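Local structure of pyruvate kinase 1 (Trypanosoma brucei brucei, 4KCT) at residues Pro15-Thr27 / Val344-Ser356. The protein catalyses the transfer of phosphate from phosphoenolpyruvate to ADP, yielding pyruvate and ATP, and also has an intrinsic oxaloacetate decarboxylase activity. Sequence-based numbering, arbitrary orientation.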
loop_
_atom_site.group_PDB
_atom_site.type_symbol
_atom_site.label_atom_id
_atom_site.label_comp_id
_atom_site.label_asym_id
_atom_site.label_seq_id
_atom_site.Cartn_x
_atom_site.Cartn_y
_atom_site.Cartn_z
ATOM N N PRO A 15 -17.013 6.162 -23.841
ATOM C CA PRO A 15 -17.006 7.608 -24.113
ATOM C C PRO A 15 -15.920 8.308 -23.290
ATOM O O PRO A 15 -15.604 7.864 -22.185
ATOM C CB PRO A 15 -18.399 8.055 -23.643
ATOM C CG PRO A 15 -19.247 6.814 -23.787
ATOM C CD PRO A 15 -18.336 5.693 -23.375
ATOM N N VAL A 16 -15.278 9.310 -23.876
ATOM C CA VAL A 16 -14.224 10.045 -23.185
ATOM C C VAL A 16 -14.816 11.178 -22.371
ATOM O O VAL A 16 -16.008 11.498 -22.516
ATOM C CB VAL A 16 -13.150 10.571 -24.178
ATOM C CG1 VAL A 16 -12.474 9.395 -24.864
ATOM C CG2 VAL A 16 -13.769 11.515 -25.205
ATOM N N ALA A 17 -14.025 11.721 -21.441
ATOM C CA ALA A 17 -14.433 12.891 -20.660
ATOM C C ALA A 17 -15.039 13.971 -21.566
ATOM O O ALA A 17 -14.502 14.261 -22.638
ATOM C CB ALA A 17 -13.227 13.463 -19.894
ATOM N N LYS A 18 -16.072 14.654 -21.069
ATOM C CA LYS A 18 -16.696 15.746 -21.824
ATOM C C LYS A 18 -15.928 17.060 -21.676
ATOM O O LYS A 18 -16.001 17.917 -22.537
ATOM C CB LYS A 18 -18.140 15.952 -21.374
ATOM C CG LYS A 18 -19.072 14.812 -21.746
ATOM C CD LYS A 18 -20.491 15.082 -21.268
ATOM C CE LYS A 18 -20.615 14.894 -19.767
ATOM N NZ LYS A 18 -22.034 14.977 -19.328
ATOM N N HIS A 19 -15.234 17.247 -20.553
ATOM C CA HIS A 19 -14.600 18.539 -20.281
ATOM C C HIS A 19 -13.110 18.394 -20.144
ATOM O O HIS A 19 -12.623 17.747 -19.228
ATOM C CB HIS A 19 -15.198 19.170 -19.025
ATOM C CG HIS A 19 -16.708 19.171 -19.021
ATOM N ND1 HIS A 19 -17.437 19.803 -19.984
ATOM C CD2 HIS A 19 -17.631 18.486 -18.209
ATOM C CE1 HIS A 19 -18.759 19.541 -19.787
ATOM N NE2 HIS A 19 -18.873 18.721 -18.721
ATOM N N ARG A 20 -12.383 18.973 -21.081
ATOM C CA ARG A 20 -10.937 18.771 -21.143
ATOM C C ARG A 20 -10.315 19.516 -19.961
ATOM O O ARG A 20 -10.559 20.704 -19.780
ATOM C CB ARG A 20 -10.396 19.352 -22.468
ATOM C CG ARG A 20 -8.874 19.435 -22.544
ATOM C CD ARG A 20 -8.428 19.613 -24.001
ATOM N NE ARG A 20 -9.117 20.731 -24.663
ATOM C CZ ARG A 20 -8.786 22.013 -24.465
ATOM N NH1 ARG A 20 -7.742 22.312 -23.681
ATOM N NH2 ARG A 20 -9.354 22.969 -25.177
ATOM N N ALA A 21 -9.461 18.833 -19.207
ATOM C CA ALA A 21 -8.822 19.429 -18.038
ATOM C C ALA A 21 -7.523 20.148 -18.389
ATOM O O ALA A 21 -7.182 21.169 -17.776
ATOM C CB ALA A 21 -8.559 18.358 -16.992
ATOM N N ASN A 22 -6.733 19.567 -19.297
ATOM C CA ASN A 22 -5.419 20.157 -19.607
ATOM C C ASN A 22 -5.514 21.355 -20.543
ATOM O O ASN A 22 -6.547 21.577 -21.200
ATOM C CB ASN A 22 -4.454 19.092 -20.196
ATOM C CG ASN A 22 -4.204 17.961 -19.242
ATOM O OD1 ASN A 22 -4.915 16.937 -19.274
ATOM N ND2 ASN A 22 -3.301 18.185 -18.277
ATOM N N ARG A 23 -4.455 22.164 -20.564
ATOM C CA ARG A 23 -4.514 23.470 -21.226
ATOM C C ARG A 23 -3.442 23.549 -22.312
ATOM O O ARG A 23 -2.376 22.958 -22.174
ATOM C CB ARG A 23 -4.326 24.607 -20.200
ATOM C CG ARG A 23 -5.443 24.642 -19.131
ATOM C CD ARG A 23 -6.773 25.027 -19.768
ATOM N NE ARG A 23 -7.886 24.929 -18.806
ATOM C CZ ARG A 23 -8.860 24.009 -18.867
ATOM N NH1 ARG A 23 -8.802 23.017 -19.762
ATOM N NH2 ARG A 23 -9.829 24.013 -17.958
ATOM N N ILE A 24 -3.733 24.317 -23.371
ATOM C CA ILE A 24 -2.885 24.372 -24.565
ATOM C C ILE A 24 -2.338 25.806 -24.775
ATOM O O ILE A 24 -3.098 26.781 -24.797
ATOM C CB ILE A 24 -3.669 23.910 -25.817
ATOM C CG1 ILE A 24 -4.120 22.454 -25.625
ATOM C CG2 ILE A 24 -2.822 24.076 -27.091
ATOM C CD1 ILE A 24 -5.157 21.994 -26.656
ATOM N N VAL A 25 -1.014 25.907 -24.850
ATOM C CA VAL A 25 -0.327 27.158 -25.122
ATOM C C VAL A 25 0.100 27.141 -26.605
ATOM O O VAL A 25 0.716 26.186 -27.050
ATOM C CB VAL A 25 0.951 27.241 -24.245
ATOM C CG1 VAL A 25 1.740 28.493 -24.532
ATOM C CG2 VAL A 25 0.589 27.154 -22.764
ATOM N N CYS A 26 -0.311 28.145 -27.369
ATOM C CA CYS A 26 0.041 28.242 -28.801
ATOM C C CYS A 26 0.913 29.448 -29.045
ATOM O O CYS A 26 0.569 30.561 -28.638
ATOM C CB CYS A 26 -1.220 28.391 -29.652
ATOM S SG CYS A 26 -2.351 27.003 -29.453
ATOM N N THR A 27 2.012 29.231 -29.755
ATOM C CA THR A 27 2.845 30.321 -30.254
ATOM C C THR A 27 2.242 30.990 -31.479
ATOM O O THR A 27 1.823 30.314 -32.429
ATOM C CB THR A 27 4.251 29.818 -30.600
ATOM O OG1 THR A 27 4.745 29.068 -29.497
ATOM C CG2 THR A 27 5.213 31.016 -30.885
ATOM N N VAL A 344 -4.043 22.046 -33.157
ATOM C CA VAL A 344 -4.626 22.340 -31.843
ATOM C C VAL A 344 -5.786 21.392 -31.533
ATOM O O VAL A 344 -5.903 20.883 -30.424
ATOM C CB VAL A 344 -5.073 23.799 -31.728
ATOM C CG1 VAL A 344 -5.916 24.002 -30.461
ATOM C CG2 VAL A 344 -3.839 24.733 -31.747
ATOM N N GLN A 345 -6.615 21.121 -32.536
ATOM C CA GLN A 345 -7.709 20.170 -32.366
ATOM C C GLN A 345 -7.224 18.752 -32.032
ATOM O O GLN A 345 -7.779 18.109 -31.148
ATOM C CB GLN A 345 -8.624 20.164 -33.612
ATOM C CG GLN A 345 -9.441 21.460 -33.759
ATOM C CD GLN A 345 -9.977 21.651 -35.179
ATOM O OE1 GLN A 345 -10.019 20.711 -35.952
ATOM N NE2 GLN A 345 -10.294 22.891 -35.542
ATOM N N TYR A 346 -6.174 18.275 -32.718
ATOM C CA TYR A 346 -5.566 16.973 -32.357
ATOM C C TYR A 346 -5.048 17.013 -30.938
ATOM O O TYR A 346 -5.233 16.059 -30.178
ATOM C CB TYR A 346 -4.414 16.599 -33.292
ATOM C CG TYR A 346 -4.786 15.642 -34.376
ATOM C CD1 TYR A 346 -5.027 14.308 -34.096
ATOM C CD2 TYR A 346 -4.940 16.081 -35.695
ATOM C CE1 TYR A 346 -5.393 13.427 -35.097
ATOM C CE2 TYR A 346 -5.328 15.213 -36.693
ATOM C CZ TYR A 346 -5.503 13.879 -36.399
ATOM O OH TYR A 346 -5.894 13.017 -37.388
ATOM N N MET A 347 -4.315 18.080 -30.607
ATOM C CA MET A 347 -3.711 18.185 -29.275
ATOM C C MET A 347 -4.786 18.106 -28.183
ATOM O O MET A 347 -4.652 17.352 -27.223
ATOM C CB MET A 347 -2.940 19.500 -29.119
ATOM C CG MET A 347 -2.142 19.514 -27.814
ATOM S SD MET A 347 -0.861 20.812 -27.814
ATOM C CE MET A 347 0.636 19.809 -27.972
ATOM N N ALA A 348 -5.895 18.808 -28.395
ATOM C CA ALA A 348 -7.061 18.715 -27.492
ATOM C C ALA A 348 -7.653 17.300 -27.380
ATOM O O ALA A 348 -7.961 16.850 -26.278
ATOM C CB ALA A 348 -8.141 19.720 -27.902
ATOM N N ARG A 349 -7.811 16.601 -28.503
ATOM C CA ARG A 349 -8.398 15.253 -28.477
ATOM C C ARG A 349 -7.465 14.264 -27.775
ATOM O O ARG A 349 -7.921 13.377 -27.034
ATOM C CB ARG A 349 -8.702 14.743 -29.917
ATOM C CG ARG A 349 -9.896 15.437 -30.552
ATOM C CD ARG A 349 -10.456 14.677 -31.769
ATOM N NE ARG A 349 -9.465 14.479 -32.820
ATOM C CZ ARG A 349 -9.180 15.356 -33.793
ATOM N NH1 ARG A 349 -8.290 15.043 -34.724
ATOM N NH2 ARG A 349 -9.749 16.551 -33.826
ATOM N N ILE A 350 -6.159 14.423 -27.990
ATOM C CA ILE A 350 -5.183 13.570 -27.298
ATOM C C ILE A 350 -5.207 13.839 -25.778
ATOM O O ILE A 350 -5.163 12.885 -24.974
ATOM C CB ILE A 350 -3.739 13.755 -27.851
ATOM C CG1 ILE A 350 -3.650 13.410 -29.353
ATOM C CG2 ILE A 350 -2.727 12.919 -27.069
ATOM C CD1 ILE A 350 -2.424 14.090 -30.010
ATOM N N CYS A 351 -5.181 15.118 -25.384
ATOM C CA CYS A 351 -5.293 15.472 -23.965
ATOM C C CYS A 351 -6.494 14.802 -23.328
ATOM O O CYS A 351 -6.396 14.212 -22.259
ATOM C CB CYS A 351 -5.455 16.981 -23.807
ATOM S SG CYS A 351 -3.893 17.837 -24.054
ATOM N N VAL A 352 -7.639 14.904 -23.988
ATOM C CA VAL A 352 -8.867 14.279 -23.462
ATOM C C VAL A 352 -8.786 12.759 -23.311
ATOM O O VAL A 352 -9.250 12.204 -22.288
ATOM C CB VAL A 352 -10.114 14.705 -24.268
ATOM C CG1 VAL A 352 -11.296 13.785 -23.953
ATOM C CG2 VAL A 352 -10.462 16.157 -23.950
ATOM N N GLU A 353 -8.197 12.069 -24.303
ATOM C CA GLU A 353 -8.010 10.620 -24.189
ATOM C C GLU A 353 -7.105 10.284 -22.990
ATOM O O GLU A 353 -7.393 9.358 -22.235
ATOM C CB GLU A 353 -7.393 10.017 -25.465
ATOM C CG GLU A 353 -8.327 9.957 -26.644
ATOM C CD GLU A 353 -9.410 8.902 -26.500
ATOM O OE1 GLU A 353 -10.378 8.955 -27.279
ATOM O OE2 GLU A 353 -9.230 7.957 -25.703
ATOM N N ALA A 354 -5.977 10.985 -22.876
ATOM C CA ALA A 354 -5.032 10.756 -21.766
ATOM C C ALA A 354 -5.693 11.012 -20.400
ATOM O O ALA A 354 -5.617 10.192 -19.515
ATOM C CB ALA A 354 -3.807 11.659 -21.918
ATOM N N GLN A 355 -6.383 12.138 -20.284
ATOM C CA GLN A 355 -7.220 12.453 -19.113
ATOM C C GLN A 355 -8.211 11.330 -18.774
ATOM O O GLN A 355 -8.262 10.865 -17.629
ATOM C CB GLN A 355 -7.980 13.764 -19.387
ATOM C CG GLN A 355 -9.061 14.127 -18.369
ATOM C CD GLN A 355 -9.826 15.366 -18.791
ATOM O OE1 GLN A 355 -9.364 16.135 -19.645
ATOM N NE2 GLN A 355 -10.996 15.576 -18.191
ATOM N N SER A 356 -8.891 10.795 -19.796
ATOM C CA SER A 356 -9.903 9.753 -19.573
ATOM C C SER A 356 -9.259 8.426 -19.147
ATOM O O SER A 356 -9.913 7.572 -18.572
ATOM C CB SER A 356 -10.746 9.531 -20.846
ATOM O OG SER A 356 -11.360 10.747 -21.279
HETATM O O HOH W 1 -7.199 17.077 -20.738
#
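Ile24 packs tightly on the helix 344-356: its CD1 rests on the backbone N of Ala348 (3.7 Å), while CG2 lies 3.9 Å from Met347 SD, the two chains running alongside in opposing directions. Next to it, Cys26 SG meets Val344 CG2 at 3.6 Å. In the preceding loop polar bonds add to the packing. Arg20 lays CB across Val352 CG2 (3.5 Å), and its chain, bent at chi3 (52°), brings NE beside Ala348 CB. Gln355, extended from a trans chi1 (171°), reaches the loop backbone: NE2 donates to His19 O (2.9 Å), which lies in its amide plane, and OE1 accepts from Ala21 N (2.7 Å) above its carbonyl plane. A water donates to the same OE1 and to Asn22 OD1. Against the buried Ile24, Cys26, Val344 and Met347 stands a partly exposed end, where Val16 lies across Val352 and Ser356 OG accepts from Ala17 N (2.8 Å) while donating to Val352 O. Here Glu353 salt-bridges Lys274 of the second subunit. The contact joins the first TIM-barrel strand to helix 340-356, which follows last strand 327-330 and short helix 332-335; segments 23-27 and 344-356 run roughly antiparallel (155°), Met347 also touches helix 311-323, and strand 46-52 flanks Cys26.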